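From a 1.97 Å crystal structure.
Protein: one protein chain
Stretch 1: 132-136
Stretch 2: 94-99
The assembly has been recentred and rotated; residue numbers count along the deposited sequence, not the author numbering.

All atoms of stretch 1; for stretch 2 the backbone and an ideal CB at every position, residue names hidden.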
# COMPACT_ATOMS: atom_id res chain seq x y z
N LEU A 132 11.28 -6.41 -8.33
CA LEU A 132 9.95 -5.86 -8.15
C LEU A 132 8.96 -6.87 -8.69
O LEU A 132 9.18 -7.43 -9.77
CB LEU A 132 9.81 -4.55 -8.93
CG LEU A 132 8.44 -3.88 -9.02
CD1 LEU A 132 8.08 -3.22 -7.70
CD2 LEU A 132 8.43 -2.85 -10.13
N LEU A 133 7.88 -7.09 -7.94
CA LEU A 133 6.85 -8.05 -8.32
C LEU A 133 5.52 -7.34 -8.23
O LEU A 133 5.11 -6.92 -7.14
CB LEU A 133 6.87 -9.24 -7.34
CG LEU A 133 5.81 -10.34 -7.49
CD1 LEU A 133 5.92 -10.99 -8.87
CD2 LEU A 133 5.96 -11.39 -6.36
N ILE A 134 4.83 -7.20 -9.37
CA ILE A 134 3.62 -6.40 -9.42
C ILE A 134 2.46 -7.09 -10.12
O ILE A 134 2.64 -7.80 -11.12
CB ILE A 134 3.86 -5.05 -10.13
CG1 ILE A 134 4.60 -5.25 -11.46
CG2 ILE A 134 4.64 -4.09 -9.23
CD1 ILE A 134 4.67 -3.95 -12.30
N GLY A 135 1.25 -6.88 -9.59
CA GLY A 135 0.03 -7.32 -10.25
C GLY A 135 -0.35 -6.36 -11.37
O GLY A 135 -0.51 -5.16 -11.14
N VAL A 136 -0.50 -6.90 -12.59
CA VAL A 136 -0.85 -6.09 -13.75
C VAL A 136 -2.10 -6.64 -14.44
O VAL A 136 -2.87 -7.38 -13.82
CB VAL A 136 0.34 -5.93 -14.73
CG1 VAL A 136 1.46 -5.18 -14.03
CG2 VAL A 136 0.85 -7.30 -15.24
N UNK A 94 -1.34 -12.46 -2.13
CA UNK A 94 -1.95 -13.34 -3.13
C UNK A 94 -1.31 -13.18 -4.51
O UNK A 94 -2.00 -13.19 -5.52
CB UNK A 94 -3.45 -13.06 -3.22
N UNK A 95 0.02 -13.00 -4.54
CA UNK A 95 0.78 -12.97 -5.79
C UNK A 95 1.49 -14.31 -5.91
O UNK A 95 1.87 -14.89 -4.90
CB UNK A 95 1.77 -11.81 -5.83
N UNK A 96 1.66 -14.81 -7.15
CA UNK A 96 2.37 -16.08 -7.33
C UNK A 96 3.83 -15.94 -6.95
O UNK A 96 4.44 -14.89 -7.21
CB UNK A 96 2.25 -16.57 -8.78
N UNK A 97 4.40 -16.97 -6.33
CA UNK A 97 5.79 -16.91 -5.90
C UNK A 97 6.77 -16.92 -7.08
O UNK A 97 6.53 -17.56 -8.10
CB UNK A 97 6.09 -18.08 -4.97
N UNK A 98 7.88 -16.22 -6.91
CA UNK A 98 9.03 -16.37 -7.81
C UNK A 98 9.94 -17.38 -7.13
O UNK A 98 10.43 -17.11 -6.03
CB UNK A 98 9.74 -15.04 -8.08
N UNK A 99 10.15 -18.56 -7.75
CA UNK A 99 10.99 -19.58 -7.11
C UNK A 99 12.41 -19.10 -6.85
O UNK A 99 12.92 -18.23 -7.56
CB UNK A 99 11.03 -20.84 -7.98

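Stretch 1 is an extended strand, and of its side chains it is that of Leu133 that reaches out to the loop of stretch 2. The touching parts of the two stretches (CA 133 to 135 against CA 95 to 98) have end-to-end directions 147° apart, and no hydrogen bond joins them, so the rules here are those of apolar packing.

Position 94 has a positive phi (57/38), a left-handed conformation that glycine, asparagine or aspartate adopt most easily. Its CB finds nothing of stretch 1 within 5.5 Å, so the contact sets no preference. The deposited residue is Leu94, whose side chain stays out of reach.

Position 95 is the one that matters most. Its CA-to-CB bond points toward the strand, and the ideal CB already lies 4.2 Å from Leu133 CD2. Beyond it lie the Leu133 side chain and the strand backbone up to Gly135. No charge is on offer, so an apolar residue fits best. Leucine or isoleucine could pack on Leu133, while a longer, unbranched methionine could also reach the strand backbone. Met95 is the deposited choice. With chi angles m, t and m, it brings SD to 3.7 Å from Leu133 O and 4.0 Å from Leu133 CG, and to 4.2 Å from Gly135 N. One sulfur thus touches both the side chain of Leu133 and the backbone after it. The nearest CA pair across the contact is Gly135 CA to Met95 CA, 7.2 Å apart.

Position 96 turns its CB sideways, with nothing of stretch 1 within 5.5 Å. Phi and psi of -67/142 suit proline, but many other residues would serve. It is Pro96, and its closest approach is made by the backbone: Pro96 O lies 3.9 Å from Leu133 CD2. That methyl cannot donate a hydrogen bond, and the carbonyl oxygen has no partner anywhere in the model, a small cost of the packing.

Position 97 points away from the strand, leaving room for almost any side chain, polar ones included. Gln97 takes it, with NE2 hydrogen-bonded elsewhere in the structure.

Position 98 points toward stretch 1 again, but its ideal CB has no strand atom within 5.5 Å, so alanine would fall short. Valine, isoleucine or leucine could reach the Leu133 methyls. Val98, with chi1 at t, places CG2 4.2 Å from Leu133 CD1, a modest apolar contact.

Position 99 is out of reach, and its phi of -60 is compatible with proline. Pro99 sits there, at the N-cap position right before a helix.

Stretch 2, residues 94-99: LMPQVP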
# COMPACT_ATOMS: atom_id res chain seq x y z
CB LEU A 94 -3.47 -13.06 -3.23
CG LEU A 94 -4.42 -13.90 -2.39
CD1 LEU A 94 -3.77 -14.36 -1.11
CD2 LEU A 94 -5.72 -13.14 -2.08
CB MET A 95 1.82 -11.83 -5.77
CG MET A 95 1.18 -10.43 -5.67
SD MET A 95 2.28 -9.07 -6.17
CE MET A 95 3.21 -8.92 -4.66
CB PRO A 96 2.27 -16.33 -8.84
CG PRO A 96 2.01 -14.94 -9.46
CD PRO A 96 1.17 -14.24 -8.42
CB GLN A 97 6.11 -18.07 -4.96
CG GLN A 97 5.44 -17.99 -3.59
CD GLN A 97 5.87 -19.14 -2.70
OE1 GLN A 97 6.85 -19.82 -3.01
NE2 GLN A 97 5.14 -19.37 -1.62
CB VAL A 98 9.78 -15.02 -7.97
CG1 VAL A 98 11.08 -15.21 -8.76
CG2 VAL A 98 8.90 -13.99 -8.66
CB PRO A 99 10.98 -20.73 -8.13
CG PRO A 99 9.61 -20.59 -8.84
CD PRO A 99 9.44 -19.07 -8.94
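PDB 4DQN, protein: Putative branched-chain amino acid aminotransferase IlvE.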